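Local coordinates for aldehyde dehydrogenase (Anabaena variabilis, PDB 4H7N), which probably catalyses the NAD+-dependent oxidation of aldehydes to carboxylic acids, at residues 237-242 with 393-398; 271-276 with 382-387; 347-352 with 367-372. All coordinates share one frame; numbering follows the deposited sequence.

Interaction 1: residues 237-242 with 393-398; sequences DPAIVL and SAAVFA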
loop_
_atom_site.group_PDB
_atom_site.type_symbol
_atom_site.label_atom_id
_atom_site.label_comp_id
_atom_site.label_asym_id
_atom_site.label_seq_id
_atom_site.Cartn_x
_atom_site.Cartn_y
_atom_site.Cartn_z
ATOM N N ASP A 237 -18.693 0.696 14.422
ATOM C CA ASP A 237 -18.621 2.136 14.540
ATOM C C ASP A 237 -19.411 2.679 15.750
ATOM O O ASP A 237 -20.591 2.344 15.919
ATOM C CB ASP A 237 -19.084 2.809 13.265
ATOM C CG ASP A 237 -18.127 2.594 12.051
ATOM O OD1 ASP A 237 -17.077 1.842 12.086
ATOM O OD2 ASP A 237 -18.474 3.195 10.985
ATOM N N PRO A 238 -18.746 3.463 16.629
ATOM C CA PRO A 238 -19.434 4.094 17.758
ATOM C C PRO A 238 -19.974 5.492 17.455
ATOM O O PRO A 238 -19.404 6.214 16.637
ATOM C CB PRO A 238 -18.372 4.176 18.770
ATOM C CG PRO A 238 -17.115 4.383 17.978
ATOM C CD PRO A 238 -17.315 3.679 16.676
ATOM N N ALA A 239 -21.051 5.854 18.123
ATOM C CA ALA A 239 -21.514 7.248 18.192
ATOM C C ALA A 239 -21.442 7.688 19.639
ATOM O O ALA A 239 -21.855 6.941 20.549
ATOM C CB ALA A 239 -22.958 7.357 17.651
ATOM N N ILE A 240 -20.899 8.881 19.850
ATOM C CA ILE A 240 -20.782 9.529 21.146
ATOM C C ILE A 240 -21.687 10.763 21.069
ATOM O O ILE A 240 -21.560 11.613 20.137
ATOM C CB ILE A 240 -19.330 9.984 21.430
ATOM C CG1 ILE A 240 -18.391 8.778 21.572
ATOM C CG2 ILE A 240 -19.251 10.739 22.745
ATOM C CD1 ILE A 240 -16.908 9.162 21.684
ATOM N N VAL A 241 -22.569 10.862 22.050
ATOM C CA VAL A 241 -23.520 11.991 22.185
ATOM C C VAL A 241 -23.192 12.732 23.476
ATOM O O VAL A 241 -23.436 12.224 24.592
ATOM C CB VAL A 241 -24.979 11.498 22.225
ATOM C CG1 VAL A 241 -25.932 12.683 22.286
ATOM C CG2 VAL A 241 -25.286 10.683 20.980
ATOM N N LEU A 242 -22.564 13.900 23.328
ATOM C CA LEU A 242 -22.234 14.745 24.467
ATOM C C LEU A 242 -23.445 15.495 24.965
ATOM O O LEU A 242 -24.473 15.658 24.256
ATOM C CB LEU A 242 -21.109 15.735 24.089
ATOM C CG LEU A 242 -19.848 15.068 23.509
ATOM C CD1 LEU A 242 -18.878 16.151 23.065
ATOM C CD2 LEU A 242 -19.196 14.123 24.519
ATOM N N SER A 393 -15.005 3.819 11.256
ATOM C CA SER A 393 -15.572 5.160 11.414
ATOM C C SER A 393 -16.137 5.381 12.802
ATOM O O SER A 393 -16.201 4.463 13.612
ATOM C CB SER A 393 -16.724 5.380 10.391
ATOM O OG SER A 393 -16.768 4.357 9.404
ATOM N N ALA A 394 -16.686 6.573 13.002
ATOM C CA ALA A 394 -17.350 6.957 14.237
ATOM C C ALA A 394 -18.157 8.238 14.044
ATOM O O ALA A 394 -18.040 8.919 13.038
ATOM C CB ALA A 394 -16.339 7.149 15.373
ATOM N N ALA A 395 -18.952 8.569 15.033
ATOM C CA ALA A 395 -19.707 9.826 15.028
ATOM C C ALA A 395 -19.636 10.496 16.402
ATOM O O ALA A 395 -19.675 9.798 17.429
ATOM C CB ALA A 395 -21.133 9.570 14.640
ATOM N N VAL A 396 -19.583 11.826 16.417
ATOM C CA VAL A 396 -19.643 12.584 17.659
ATOM C C VAL A 396 -20.613 13.725 17.485
ATOM O O VAL A 396 -20.521 14.456 16.497
ATOM C CB VAL A 396 -18.262 13.201 18.008
ATOM C CG1 VAL A 396 -18.332 13.919 19.341
ATOM C CG2 VAL A 396 -17.179 12.103 18.068
ATOM N N PHE A 397 -21.488 13.907 18.472
ATOM C CA PHE A 397 -22.497 14.936 18.492
ATOM C C PHE A 397 -22.275 15.827 19.684
ATOM O O PHE A 397 -22.097 15.368 20.830
ATOM C CB PHE A 397 -23.908 14.362 18.606
ATOM C CG PHE A 397 -24.332 13.540 17.441
ATOM C CD1 PHE A 397 -23.935 12.222 17.339
ATOM C CD2 PHE A 397 -25.139 14.083 16.444
ATOM C CE1 PHE A 397 -24.303 11.461 16.260
ATOM C CE2 PHE A 397 -25.542 13.315 15.368
ATOM C CZ PHE A 397 -25.125 11.998 15.291
ATOM N N ALA A 398 -22.297 17.118 19.415
ATOM C CA ALA A 398 -22.267 18.093 20.462
ATOM C C ALA A 398 -22.965 19.387 20.041
ATOM O O ALA A 398 -23.484 19.526 18.914
ATOM C CB ALA A 398 -20.821 18.363 20.880
#

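Interaction 2: residues 271-276 with 382-387; sequences RIYVAE and VYLAND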
loop_
_atom_site.group_PDB
_atom_site.type_symbol
_atom_site.label_atom_id
_atom_site.label_comp_id
_atom_site.label_asym_id
_atom_site.label_seq_id
_atom_site.Cartn_x
_atom_site.Cartn_y
_atom_site.Cartn_z
ATOM N N ARG A 271 -22.688 0.882 18.242
ATOM C CA ARG A 271 -22.529 1.169 19.684
ATOM C C ARG A 271 -22.796 2.649 19.913
ATOM O O ARG A 271 -22.307 3.456 19.161
ATOM C CB ARG A 271 -21.110 0.945 20.149
ATOM C CG ARG A 271 -20.564 -0.372 19.698
ATOM C CD ARG A 271 -19.165 -0.563 20.218
ATOM N NE ARG A 271 -18.136 -0.025 19.360
ATOM C CZ ARG A 271 -17.045 0.622 19.789
ATOM N NH1 ARG A 271 -16.893 0.968 21.067
ATOM N NH2 ARG A 271 -16.128 1.006 18.918
ATOM N N ILE A 272 -23.539 2.982 20.957
ATOM C CA ILE A 272 -23.971 4.336 21.207
ATOM C C ILE A 272 -23.680 4.707 22.670
ATOM O O ILE A 272 -24.125 3.989 23.596
ATOM C CB ILE A 272 -25.467 4.466 20.909
ATOM C CG1 ILE A 272 -25.751 4.120 19.440
ATOM C CG2 ILE A 272 -25.896 5.894 21.141
ATOM C CD1 ILE A 272 -27.214 3.702 19.221
ATOM N N TYR A 273 -22.881 5.760 22.857
ATOM C CA TYR A 273 -22.480 6.241 24.174
ATOM C C TYR A 273 -23.096 7.614 24.389
ATOM O O TYR A 273 -22.934 8.487 23.547
ATOM C CB TYR A 273 -20.950 6.296 24.260
ATOM C CG TYR A 273 -20.340 4.945 23.967
ATOM C CD1 TYR A 273 -20.291 3.961 24.941
ATOM C CD2 TYR A 273 -19.905 4.629 22.671
ATOM C CE1 TYR A 273 -19.828 2.688 24.653
ATOM C CE2 TYR A 273 -19.402 3.378 22.366
ATOM C CZ TYR A 273 -19.376 2.407 23.361
ATOM O OH TYR A 273 -18.867 1.195 23.037
ATOM N N VAL A 274 -23.811 7.815 25.508
ATOM C CA VAL A 274 -24.516 9.077 25.742
ATOM C C VAL A 274 -24.218 9.619 27.132
ATOM O O VAL A 274 -24.238 8.879 28.119
ATOM C CB VAL A 274 -26.046 8.885 25.631
ATOM C CG1 VAL A 274 -26.751 10.231 25.667
ATOM C CG2 VAL A 274 -26.397 8.152 24.345
ATOM N N ALA A 275 -23.949 10.916 27.201
ATOM C CA ALA A 275 -23.738 11.594 28.481
ATOM C C ALA A 275 -24.848 11.158 29.438
ATOM O O ALA A 275 -26.049 11.200 29.064
ATOM C CB ALA A 275 -23.800 13.094 28.278
ATOM N N GLU A 276 -24.472 10.788 30.664
ATOM C CA GLU A 276 -25.468 10.277 31.631
ATOM C C GLU A 276 -26.646 11.208 31.908
ATOM O O GLU A 276 -27.735 10.738 32.090
ATOM C CB GLU A 276 -24.823 9.793 32.936
ATOM C CG GLU A 276 -24.084 10.861 33.717
ATOM C CD GLU A 276 -23.308 10.288 34.908
ATOM O OE1 GLU A 276 -23.337 9.058 35.117
ATOM O OE2 GLU A 276 -22.652 11.064 35.632
ATOM N N VAL A 382 -14.440 8.350 25.320
ATOM C CA VAL A 382 -13.325 8.090 24.419
ATOM C C VAL A 382 -12.728 6.678 24.660
ATOM O O VAL A 382 -12.473 5.950 23.695
ATOM C CB VAL A 382 -12.224 9.166 24.579
ATOM C CG1 VAL A 382 -10.912 8.766 23.909
ATOM C CG2 VAL A 382 -12.739 10.493 23.988
ATOM N N TYR A 383 -12.520 6.311 25.913
ATOM C CA TYR A 383 -12.017 4.971 26.239
ATOM C C TYR A 383 -12.942 3.882 25.679
ATOM O O TYR A 383 -12.487 2.935 25.047
ATOM C CB TYR A 383 -11.908 4.778 27.755
ATOM C CG TYR A 383 -11.589 3.343 28.088
ATOM C CD1 TYR A 383 -10.304 2.839 27.868
ATOM C CD2 TYR A 383 -12.580 2.462 28.518
ATOM C CE1 TYR A 383 -10.009 1.515 28.121
ATOM C CE2 TYR A 383 -12.284 1.131 28.774
ATOM C CZ TYR A 383 -10.995 0.685 28.566
ATOM O OH TYR A 383 -10.663 -0.602 28.801
ATOM N N LEU A 384 -14.244 4.010 25.922
ATOM C CA LEU A 384 -15.194 3.010 25.397
ATOM C C LEU A 384 -15.241 2.983 23.863
ATOM O O LEU A 384 -15.202 1.926 23.284
ATOM C CB LEU A 384 -16.598 3.223 25.974
ATOM C CG LEU A 384 -16.699 3.051 27.506
ATOM C CD1 LEU A 384 -17.960 3.739 28.029
ATOM C CD2 LEU A 384 -16.681 1.587 27.908
ATOM N N ALA A 385 -15.253 4.141 23.210
ATOM C CA ALA A 385 -15.329 4.191 21.757
ATOM C C ALA A 385 -14.107 3.533 21.147
ATOM O O ALA A 385 -14.198 2.925 20.065
ATOM C CB ALA A 385 -15.422 5.626 21.257
ATOM N N ASN A 386 -12.971 3.661 21.838
ATOM C CA ASN A 386 -11.693 3.130 21.328
ATOM C C ASN A 386 -11.415 1.683 21.777
ATOM O O ASN A 386 -10.423 1.104 21.348
ATOM C CB ASN A 386 -10.512 4.022 21.749
ATOM C CG ASN A 386 -10.362 5.262 20.863
ATOM O OD1 ASN A 386 -10.781 5.282 19.713
ATOM N ND2 ASN A 386 -9.684 6.276 21.380
ATOM N N ASP A 387 -12.292 1.122 22.609
ATOM C CA ASP A 387 -12.153 -0.256 23.084
ATOM C C ASP A 387 -12.713 -1.284 22.069
ATOM O O ASP A 387 -13.770 -1.895 22.286
ATOM C CB ASP A 387 -12.905 -0.398 24.432
ATOM C CG ASP A 387 -12.642 -1.732 25.104
ATOM O OD1 ASP A 387 -11.502 -2.169 24.960
ATOM O OD2 ASP A 387 -13.566 -2.339 25.711
#

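Interaction 3: residues 347-352 with 367-372; sequences RPTVMT and GPIMPV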
loop_
_atom_site.group_PDB
_atom_site.type_symbol
_atom_site.label_atom_id
_atom_site.label_comp_id
_atom_site.label_asym_id
_atom_site.label_seq_id
_atom_site.Cartn_x
_atom_site.Cartn_y
_atom_site.Cartn_z
ATOM N N ARG A 347 -36.538 -6.337 13.602
ATOM C CA ARG A 347 -36.906 -4.937 13.666
ATOM C C ARG A 347 -35.831 -4.129 14.376
ATOM O O ARG A 347 -35.041 -4.666 15.153
ATOM C CB ARG A 347 -38.230 -4.735 14.405
ATOM C CG ARG A 347 -39.442 -5.261 13.678
ATOM C CD ARG A 347 -40.699 -5.069 14.515
ATOM N NE ARG A 347 -41.850 -5.099 13.620
ATOM C CZ ARG A 347 -42.497 -6.193 13.237
ATOM N NH1 ARG A 347 -42.150 -7.399 13.695
ATOM N NH2 ARG A 347 -43.511 -6.075 12.389
ATOM N N PRO A 348 -35.811 -2.824 14.116
ATOM C CA PRO A 348 -34.976 -1.896 14.887
ATOM C C PRO A 348 -35.099 -2.158 16.385
ATOM O O PRO A 348 -36.191 -2.269 16.911
ATOM C CB PRO A 348 -35.558 -0.530 14.513
ATOM C CG PRO A 348 -36.059 -0.724 13.119
ATOM C CD PRO A 348 -36.659 -2.108 13.139
ATOM N N THR A 349 -33.969 -2.351 17.032
ATOM C CA THR A 349 -33.919 -2.833 18.390
ATOM C C THR A 349 -33.097 -1.894 19.238
ATOM O O THR A 349 -31.915 -1.699 18.951
ATOM C CB THR A 349 -33.289 -4.219 18.392
ATOM O OG1 THR A 349 -34.095 -5.098 17.597
ATOM C CG2 THR A 349 -33.139 -4.780 19.762
ATOM N N VAL A 350 -33.724 -1.281 20.256
ATOM C CA VAL A 350 -33.007 -0.453 21.250
ATOM C C VAL A 350 -32.848 -1.264 22.530
ATOM O O VAL A 350 -33.842 -1.766 23.062
ATOM C CB VAL A 350 -33.755 0.853 21.564
ATOM C CG1 VAL A 350 -33.013 1.681 22.610
ATOM C CG2 VAL A 350 -33.965 1.652 20.288
HETATM N N MSE A 351 -31.615 -1.352 23.027
HETATM C CA MSE A 351 -31.325 -2.026 24.279
HETATM C C MSE A 351 -30.516 -1.157 25.200
HETATM O O MSE A 351 -29.637 -0.403 24.770
HETATM C CB MSE A 351 -30.458 -3.246 24.078
HETATM C CG MSE A 351 -30.692 -4.050 22.829
HETATM SE SE MSE A 351 -29.480 -5.653 22.827
HETATM C CE MSE A 351 -27.986 -5.013 23.781
ATOM N N THR A 352 -30.754 -1.306 26.490
ATOM C CA THR A 352 -29.985 -0.597 27.525
ATOM C C THR A 352 -29.537 -1.631 28.584
ATOM O O THR A 352 -29.782 -2.842 28.443
ATOM C CB THR A 352 -30.779 0.575 28.176
ATOM O OG1 THR A 352 -31.899 0.071 28.902
ATOM C CG2 THR A 352 -31.287 1.617 27.122
ATOM N N GLY A 367 -26.521 -5.923 12.053
ATOM C CA GLY A 367 -27.974 -5.959 12.242
ATOM C C GLY A 367 -28.502 -4.627 12.746
ATOM O O GLY A 367 -27.727 -3.686 12.979
ATOM N N PRO A 368 -29.835 -4.519 12.944
ATOM C CA PRO A 368 -30.407 -3.202 13.236
ATOM C C PRO A 368 -30.503 -2.971 14.750
ATOM O O PRO A 368 -31.571 -2.640 15.284
ATOM C CB PRO A 368 -31.788 -3.296 12.597
ATOM C CG PRO A 368 -32.188 -4.723 12.831
ATOM C CD PRO A 368 -30.888 -5.526 12.751
ATOM N N ILE A 369 -29.383 -3.130 15.423
ATOM C CA ILE A 369 -29.355 -3.136 16.888
ATOM C C ILE A 369 -28.700 -1.871 17.420
ATOM O O ILE A 369 -27.672 -1.456 16.920
ATOM C CB ILE A 369 -28.547 -4.315 17.424
ATOM C CG1 ILE A 369 -28.980 -5.603 16.745
ATOM C CG2 ILE A 369 -28.745 -4.448 18.926
ATOM C CD1 ILE A 369 -30.477 -5.865 16.764
HETATM N N MSE A 370 -29.303 -1.288 18.456
HETATM C CA MSE A 370 -28.858 -0.026 19.004
HETATM C C MSE A 370 -28.686 -0.246 20.486
HETATM O O MSE A 370 -29.648 -0.064 21.251
HETATM C CB MSE A 370 -29.909 1.031 18.715
HETATM C CG MSE A 370 -29.894 1.447 17.254
HETATM SE SE MSE A 370 -31.434 2.554 16.751
HETATM C CE MSE A 370 -32.835 1.196 16.712
ATOM N N PRO A 371 -27.515 -0.714 20.908
ATOM C CA PRO A 371 -27.200 -0.764 22.339
ATOM C C PRO A 371 -26.708 0.591 22.824
ATOM O O PRO A 371 -25.746 1.140 22.259
ATOM C CB PRO A 371 -26.066 -1.815 22.412
ATOM C CG PRO A 371 -25.435 -1.810 21.055
ATOM C CD PRO A 371 -26.369 -1.128 20.084
ATOM N N VAL A 372 -27.315 1.108 23.878
ATOM C CA VAL A 372 -27.032 2.445 24.368
ATOM C C VAL A 372 -26.481 2.437 25.782
ATOM O O VAL A 372 -27.129 1.954 26.659
ATOM C CB VAL A 372 -28.322 3.294 24.343
ATOM C CG1 VAL A 372 -28.012 4.744 24.660
ATOM C CG2 VAL A 372 -28.939 3.208 22.952
#

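Interaction 1: residues 237-242 with 393-398
Leu242 meets Phe397 and Ala398 through CB, CG and CD1, which can be traced atom by atom. Its CB lies 3.4 Å from Phe397 O, the carbonyl that also accepts the backbone bond from Leu242 N. CG lies beside its own backbone N, anti to the carbonyl carbon (chi1 -54°), and thus stays close to that same oxygen. From CG the branch continues to CD1, which ends 3.7 Å from Ala398 CB, an apolar contact just beyond the last paired residues.

Upstream, the two strands run parallel, their axes 8° apart. Ala395 and Phe397 each use both N and O toward 237-242: Ala395 N donates to Pro238 O, Ile240 N to Ala395 O, Phe397 N to Ile240 O, and Leu242 N to Phe397 O, all 2.8 to 2.9 Å. Ala239 and Val241 turn their backbone polar groups to strand 269-275 on the other side. The Phe397 ring brings an edge to Ile240 O, with CD1 3.7 Å from that oxygen, and the same CD1 lies 4.2 Å from Val241 CG2. Helix 247-259 packs on this side of the sheet through Ala250, Ala253 and Ile254. Ile240 and Val396 face the reverse side, where helix 401-408 lies.

At the start of the pair Ser393 N donates to Asp237 OD1 (3.0 Å), approaching 57° out of the carboxylate plane. All twelve touching residues are buried, and the side chain of Ser393 comes within about 7 Å of that of Glu232, the predicted active-site residue. Neighbouring parallel strands sandwiched between helices, with a strand end close to the active site, are characteristic of the alpha/beta catalytic domain of aldehyde dehydrogenases.

Interaction 2: residues 271-276 with 382-387
Arg271 grips two successive carbonyls near the C-terminal end of helix 378-386: NH1 donates to Leu384 O at 2.9 Å and NH2 to Ala385 O at 3.0 Å. Both oxygens lie close to the guanidinium plane, at its edge, but the NH2 bond is the straighter, 159° at the hydrogen, while that of NH1 is clearly bent. The arginine chain is extended as far as CD and then bends at chi3 (-88°), which swings the planar group round to the helix. NE points back to Lys236 O, so the group is tied at three nitrogens and is unlikely to turn.

A second donor reaches Leu384 O: Asp387 N comes from the opposite face of the carbonyl plane to Arg271 NH1. NH1 also donates to Tyr273 OH at 2.8 Å, and that hydroxyl is hydrogen-bonded in turn to His356 NE2, while His356 ND1 meets Asp387 OD2. The phenol thus links the arginine to a histidine that also holds Asp387.

In Tyr273 CB points toward the helix, and with CG anti to the carbonyl carbon the ring reaches Leu384. There CE1 approaches Leu384 CB at 3.5 Å, the two side chains crossing obliquely, and Leu384 CD1 lies against CD1 of the ring at 3.9 Å. CE2 of the same ring reaches Ala385 CA at 4.2 Å.

An alanine in place of Arg271 would probably leave both helix carbonyls without these donors and Tyr273 OH without one of its partners. The positive charge beside C-terminal carbonyls is likely to suit the helix dipole. Helix and strand run antiparallel (179°), as expected of a beta-alpha-beta crossover in which this helix connects strands 369-375 and 393-397 across the parallel part of a mixed sheet, with strands 269-275 and 237-241 lying between them.

Interaction 3: residues 347-352 with 367-372
Thr349 and Ile369 lie side by side, pointing the same way, with Ile369 CD1 3.6 Å from Thr349 CB. A bend of the isoleucine at chi2 brings this methyl up against Thr349 CB. On the same side of the sheet the selenomethionine Met351 sets its SE 4.1 Å from Ile369 CG2, and its CE continues to Pro371 CB at 4.0 Å. The reverse side belongs to Val350 and to the selenomethionine Met370. Bent at chi3 (-74°), the Met370 chain carries CE to Val350 CG2 at 3.8 Å and to Pro348 CB at 3.9 Å.

Behind these contacts stands the parallel backbone pairing. Thr349 N donates to Pro368 O, Met370 N to Thr349 O (2.7 Å), Met351 N to Met370 O and Val372 N to Met351 O; the third of these is nearly straight, 169° at the hydrogen. In this register the nitrogen of Pro371, which has no hydrogen to give, falls where strand 349-352 asks for none, and Pro371 O serves strand 269-275 instead.

Further out, Pro368 is the centre of an inverse gamma turn, closed by a weak bond from Ile369 N to Gly367 O. Thr349 OG1 donates to Arg347 O at 2.7 Å and also bonds to Gly335 N, fixing the threonine whose carbon meets Ile369. Helices 247-259 and 279-292 cover the Met370 side, through Leu255, Ala258, Val259 and Leu286.

The strand axes diverge by 20°, and the two segments are separated by 14 residues without helix or strand. Strand 330-333 flanks 349-352 in antiparallel sense, so this parallel pair lies toward one margin of the mixed sheet in the aldehyde dehydrogenase fold.

In the fold
All three contacts involve one seven-stranded mixed sheet, in which 349-352, 369-375, 269-275, 237-241 and 393-397 follow one another, placing interaction 3 and interaction 1 either side of strand 269-275. Interaction 2 lays helix 378-386 against that middle strand. Centres of interactions 1 and 2 are about 8 Å apart; that of interaction 3 lies about 16 and 15 Å from them. Ala239 O with Tyr273 N and Ile272 N with Pro371 O are probable hydrogen bonds joining interaction 2 to the other two. Along the chain, 237-242 and 271-276 come first, then interaction 3, then 382-387 and 393-398; spatial order is thus not chain order, and the segments paired in interactions 1 and 2 lie over 100 residues apart.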